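Local coordinates for septation protein imp2 (Schizosaccharomyces pombe, PDB 5C1F) that binds membrane phospholipids through its F-BAR domain, links the cytokinetic ring to the membrane, is required for normal septation and takes part in medial-ring disassembly, at the interface of chains A and B. Numbering follows the deposited sequence. Chains: chain A/B, Septation protein imp2.

Contact 1: the interface of chains A and B. Residues chain A 63, 74-75, 78-79, 82, 247, 251; chain B 37, 40-41, 226, 229.
Two F-BAR domains pair here through an apolar patch of their antiparallel dimer, where helices 69-155 and 162-252 and the loop residue A:Phe63 of chain A receive side chains from helices 18-58 and 162-253 of chain B. B:Met226 and A:Met78 bury the most surface, with B:Phe40 next. Long, flexible thioethers suit such a seam, since they can bend to follow the grooves between helices.

B:Met226 runs out extended at chi2 and turns only at chi3 (41°), so that its terminal methyl CE drops between two helices of chain A. CE packs 3.5 Å from A:Met78 CB, the two side chains crossing obliquely, and 3.7 Å from A:Leu251 CD2. The branch methyl CG2 of A:Ile247 and the backbone carbonyl oxygen of A:Ser74 also border it, and the small serine side chain takes little room there.

A:Met78 has CG anti to the backbone N (chi1 -171°) and then bends at chi2 and chi3, which carries sulfur and methyl tip to tip against two aromatic side chains. Its SD lies 3.6 Å from B:Phe40 CE1, while CE points at the phenol end of B:Tyr41, 3.9 Å from ring carbon CZ.

B:Phe40, also with CG anti to N (chi1 -177°), is reached on its CD2 side by A:Phe63. The two side chains cross at about a right angle, A:Phe63 CZ standing 3.8 Å from B:Phe40 CD2. An alanine in place of B:Phe40 would remove the ring that meets A:Met78 and A:Phe63, and would probably loosen the packing on either side.

A:Phe63 is itself held by A:Val75 CG1, which sits over the centre of one ring face, 4.1 Å above the plane. Its CE2 touches B:Leu37 CD2 at 3.6 Å, and that same leucine methyl meets A:Val75 CG1 tip to tip. B:Phe229 crosses A:Val82, setting an aromatic rim against methyl CG2 of the compact, beta-branched valine.

Contact 2: the interface of chains A and B. Residues chain A 51, 54-55, 58; chain B 40, 43-44, 47.
Polar pairing is concentrated on A:Arg54 and B:Glu43. The guanidinium NH2 donates to carboxylate OE2 at 2.9 Å, a fairly straight hydrogen bond (155° at H) that is also a salt bridge. OE2 lies near the guanidinium plane, but the nitrogen approaches from above the carboxylate plane, and the two planes are 52° apart, so this is not a flat two-pronged pairing. The arginine reaches it by bending at chi3, the glutamate by bending at chi2. Water 1 adds a second link, 2.6 Å from the backbone A:Arg54 O and 3.0 Å from B:Glu43 OE2; B:Glu43 OE2 is gripped by both the guanidinium and the water, which is likely to limit its movement.

Apolar contact is carried by A:Leu58 and B:Ile47. A:Leu58, with CG anti to N (chi1 172°), divides its branches: CD1 lies over one face of the B:Phe40 ring, 3.9 Å from the centroid in a CH-pi contact, whereas CD2 rests on B:Arg44 CB at 3.6 Å. B:Ile47 uses its fork similarly. CG2 meets A:Tyr51 CD1 at 3.5 Å, and the longer arm packs CG1 over the guanidinium face of A:Arg54 and sends CD1 toward that residue's backbone. A beta-branched chain can fill both directions at once.

Flat groups meet beside A:Met55, whose CE lies over a face of the A:Tyr51 ring and a face of the B:Arg44 guanidinium, 3.9 Å above the latter plane. Ring and guanidinium stand nearly perpendicular.

The site lies in the middle of the elongated F-BAR dimer, where the later part of helix 18-59 of chain A packs against helix 18-58 of chain B.

Contact 1: the interface of chains A and B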
# COMPACT_ATOMS: atom_id res chain seq x y z
N PHE A 63 -22.23 -1.48 -4.97
CA PHE A 63 -22.98 -2.52 -4.29
C PHE A 63 -24.44 -2.47 -4.71
O PHE A 63 -24.91 -1.45 -5.21
CB PHE A 63 -22.86 -2.37 -2.77
CG PHE A 63 -21.52 -2.77 -2.22
CD1 PHE A 63 -20.48 -1.86 -2.15
CD2 PHE A 63 -21.31 -4.05 -1.76
CE1 PHE A 63 -19.25 -2.22 -1.64
CE2 PHE A 63 -20.08 -4.43 -1.24
CZ PHE A 63 -19.05 -3.51 -1.18
N SER A 74 -23.12 2.22 6.86
CA SER A 74 -21.80 1.82 7.31
C SER A 74 -20.94 1.30 6.17
O SER A 74 -19.75 1.60 6.09
CB SER A 74 -21.90 0.77 8.41
OG SER A 74 -22.50 1.32 9.58
N VAL A 75 -21.55 0.52 5.28
CA VAL A 75 -20.83 0.02 4.11
C VAL A 75 -20.44 1.19 3.21
O VAL A 75 -19.35 1.22 2.64
CB VAL A 75 -21.67 -1.00 3.32
CG1 VAL A 75 -20.93 -1.47 2.10
CG2 VAL A 75 -22.04 -2.18 4.21
N MET A 78 -17.68 3.04 4.98
CA MET A 78 -16.48 2.23 4.86
C MET A 78 -15.85 2.37 3.48
O MET A 78 -14.63 2.49 3.35
CB MET A 78 -16.81 0.76 5.15
CG MET A 78 -15.60 -0.15 5.26
SD MET A 78 -15.19 -0.92 3.69
CE MET A 78 -16.65 -1.92 3.42
N LYS A 79 -16.69 2.39 2.45
CA LYS A 79 -16.20 2.52 1.08
C LYS A 79 -15.66 3.92 0.82
O LYS A 79 -14.67 4.09 0.12
CB LYS A 79 -17.32 2.19 0.08
CG LYS A 79 -16.81 1.68 -1.25
CD LYS A 79 -17.91 0.96 -2.02
CE LYS A 79 -19.09 1.89 -2.27
NZ LYS A 79 -18.66 3.04 -3.11
N VAL A 82 -12.28 4.02 2.65
CA VAL A 82 -11.27 3.29 1.89
C VAL A 82 -10.80 4.18 0.74
O VAL A 82 -9.62 4.18 0.37
CB VAL A 82 -11.81 1.94 1.38
CG1 VAL A 82 -10.93 1.38 0.27
CG2 VAL A 82 -11.92 0.94 2.52
N ILE A 247 -14.62 5.00 10.61
CA ILE A 247 -15.45 3.84 10.31
C ILE A 247 -16.01 3.25 11.60
O ILE A 247 -17.21 2.97 11.71
CB ILE A 247 -14.68 2.74 9.54
CG1 ILE A 247 -14.21 3.28 8.19
CG2 ILE A 247 -15.55 1.52 9.34
CD1 ILE A 247 -13.29 2.33 7.43
N LEU A 251 -19.82 2.78 13.00
CA LEU A 251 -20.31 1.47 13.40
C LEU A 251 -20.86 1.49 14.82
O LEU A 251 -21.89 0.86 15.10
CB LEU A 251 -19.19 0.43 13.28
CG LEU A 251 -18.77 0.08 11.85
CD1 LEU A 251 -17.46 -0.70 11.83
CD2 LEU A 251 -19.86 -0.71 11.14
N LEU B 37 -19.76 -8.23 -0.33
CA LEU B 37 -18.78 -7.84 0.68
C LEU B 37 -17.56 -8.76 0.64
O LEU B 37 -16.42 -8.29 0.73
CB LEU B 37 -19.41 -7.84 2.07
CG LEU B 37 -20.45 -6.74 2.28
CD1 LEU B 37 -21.20 -6.93 3.60
CD2 LEU B 37 -19.79 -5.37 2.23
N PHE B 40 -15.41 -7.74 -2.07
CA PHE B 40 -14.77 -6.47 -1.76
C PHE B 40 -13.51 -6.67 -0.93
O PHE B 40 -12.44 -6.15 -1.26
CB PHE B 40 -15.74 -5.54 -1.02
CG PHE B 40 -15.17 -4.17 -0.72
CD1 PHE B 40 -14.49 -3.93 0.46
CD2 PHE B 40 -15.31 -3.14 -1.63
CE1 PHE B 40 -13.96 -2.68 0.74
CE2 PHE B 40 -14.79 -1.88 -1.36
CZ PHE B 40 -14.11 -1.65 -0.18
N TYR B 41 -13.62 -7.45 0.15
CA TYR B 41 -12.50 -7.68 1.05
C TYR B 41 -11.47 -8.63 0.45
O TYR B 41 -10.30 -8.62 0.87
CB TYR B 41 -12.98 -8.22 2.39
CG TYR B 41 -13.78 -7.21 3.17
CD1 TYR B 41 -13.19 -6.05 3.65
CD2 TYR B 41 -15.13 -7.43 3.45
CE1 TYR B 41 -13.92 -5.12 4.37
CE2 TYR B 41 -15.86 -6.51 4.16
CZ TYR B 41 -15.26 -5.36 4.62
OH TYR B 41 -15.99 -4.45 5.34
N MET B 226 -16.61 -5.89 9.67
CA MET B 226 -16.14 -4.56 9.29
C MET B 226 -15.25 -3.99 10.38
O MET B 226 -14.21 -3.39 10.09
CB MET B 226 -17.31 -3.62 9.01
CG MET B 226 -17.91 -3.75 7.62
SD MET B 226 -19.04 -2.41 7.20
CE MET B 226 -18.16 -1.01 7.88
N PHE B 229 -11.93 -5.55 10.19
CA PHE B 229 -11.23 -4.95 9.06
C PHE B 229 -10.48 -3.67 9.47
O PHE B 229 -9.33 -3.48 9.08
CB PHE B 229 -12.22 -4.65 7.93
CG PHE B 229 -11.65 -3.78 6.85
CD1 PHE B 229 -10.67 -4.27 5.99
CD2 PHE B 229 -12.09 -2.48 6.68
CE1 PHE B 229 -10.15 -3.47 4.99
CE2 PHE B 229 -11.57 -1.68 5.68
CZ PHE B 229 -10.60 -2.18 4.83

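Contact 2: the interface of chains A and B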
# COMPACT_ATOMS: atom_id res chain seq x y z
N TYR A 51 -0.33 0.75 -5.35
CA TYR A 51 -1.15 0.49 -4.18
C TYR A 51 -2.32 1.47 -4.11
O TYR A 51 -3.48 1.07 -3.98
CB TYR A 51 -0.26 0.59 -2.93
CG TYR A 51 -0.87 0.16 -1.61
CD1 TYR A 51 -1.44 -1.09 -1.44
CD2 TYR A 51 -0.81 1.00 -0.51
CE1 TYR A 51 -1.97 -1.48 -0.22
CE2 TYR A 51 -1.34 0.62 0.72
CZ TYR A 51 -1.91 -0.62 0.86
OH TYR A 51 -2.43 -0.99 2.08
N ARG A 54 -4.87 0.92 -7.16
CA ARG A 54 -5.71 -0.25 -6.97
C ARG A 54 -6.75 -0.02 -5.88
O ARG A 54 -7.89 -0.45 -6.00
CB ARG A 54 -4.85 -1.48 -6.64
CG ARG A 54 -3.94 -1.93 -7.77
CD ARG A 54 -3.37 -3.31 -7.50
NE ARG A 54 -4.42 -4.32 -7.37
CZ ARG A 54 -4.20 -5.60 -7.06
NH1 ARG A 54 -2.96 -6.03 -6.85
NH2 ARG A 54 -5.22 -6.44 -6.97
N MET A 55 -6.35 0.68 -4.82
CA MET A 55 -7.26 0.95 -3.71
C MET A 55 -8.39 1.89 -4.15
O MET A 55 -9.53 1.75 -3.71
CB MET A 55 -6.51 1.54 -2.52
CG MET A 55 -7.31 1.56 -1.24
SD MET A 55 -6.33 2.11 0.17
CE MET A 55 -5.00 0.91 0.14
N LEU A 58 -10.85 -0.08 -6.22
CA LEU A 58 -11.67 -0.87 -5.31
C LEU A 58 -12.79 -0.04 -4.71
O LEU A 58 -13.89 -0.54 -4.48
CB LEU A 58 -10.79 -1.46 -4.21
CG LEU A 58 -11.52 -2.18 -3.06
CD1 LEU A 58 -12.31 -3.37 -3.58
CD2 LEU A 58 -10.54 -2.61 -1.99
N PHE B 40 -15.41 -7.74 -2.07
CA PHE B 40 -14.77 -6.47 -1.76
C PHE B 40 -13.51 -6.67 -0.93
O PHE B 40 -12.44 -6.15 -1.26
CB PHE B 40 -15.74 -5.54 -1.02
CG PHE B 40 -15.17 -4.17 -0.72
CD1 PHE B 40 -14.49 -3.93 0.46
CD2 PHE B 40 -15.31 -3.14 -1.63
CE1 PHE B 40 -13.96 -2.68 0.74
CE2 PHE B 40 -14.79 -1.88 -1.36
CZ PHE B 40 -14.11 -1.65 -0.18
N GLU B 43 -10.53 -8.48 -2.74
CA GLU B 43 -9.71 -7.57 -3.53
C GLU B 43 -8.82 -6.75 -2.60
O GLU B 43 -7.64 -6.53 -2.90
CB GLU B 43 -10.58 -6.66 -4.39
CG GLU B 43 -9.81 -5.59 -5.17
CD GLU B 43 -8.83 -6.17 -6.17
OE1 GLU B 43 -8.98 -7.36 -6.55
OE2 GLU B 43 -7.90 -5.44 -6.58
N ARG B 44 -9.38 -6.30 -1.48
CA ARG B 44 -8.64 -5.49 -0.52
C ARG B 44 -7.47 -6.27 0.07
O ARG B 44 -6.37 -5.74 0.23
CB ARG B 44 -9.56 -5.00 0.59
CG ARG B 44 -8.87 -4.11 1.61
CD ARG B 44 -8.18 -2.92 0.95
NE ARG B 44 -7.48 -2.09 1.92
CZ ARG B 44 -6.23 -2.30 2.33
NH1 ARG B 44 -5.53 -3.32 1.84
NH2 ARG B 44 -5.67 -1.49 3.22
N ILE B 47 -4.82 -6.65 -2.79
CA ILE B 47 -4.04 -5.42 -2.90
C ILE B 47 -2.95 -5.38 -1.84
O ILE B 47 -1.81 -5.01 -2.11
CB ILE B 47 -4.94 -4.17 -2.77
CG1 ILE B 47 -5.91 -4.08 -3.95
CG2 ILE B 47 -4.10 -2.91 -2.69
CD1 ILE B 47 -6.95 -2.99 -3.78
O HOH W 1 -8.60 -2.63 -7.29

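The C-alpha centres of contact 1 and contact 2 are about 12 Å apart, and B:Phe40 belongs to both, presenting its ring to different parts of chain A. Helix 18-58 of chain B therefore runs through the two sites: in contact 1 it faces helix 69-155 of its partner together with A:Phe63, while helix 162-253 of B reaches helices 69-155 and 162-252; in contact 2 it faces the partner's equivalent helix. Contact 1 is apolar; contact 2 adds a charged pair. Because the interface is two-fold symmetric, both recur with the chains exchanged and probably form much of a central seam holding the dimer in its extended shape.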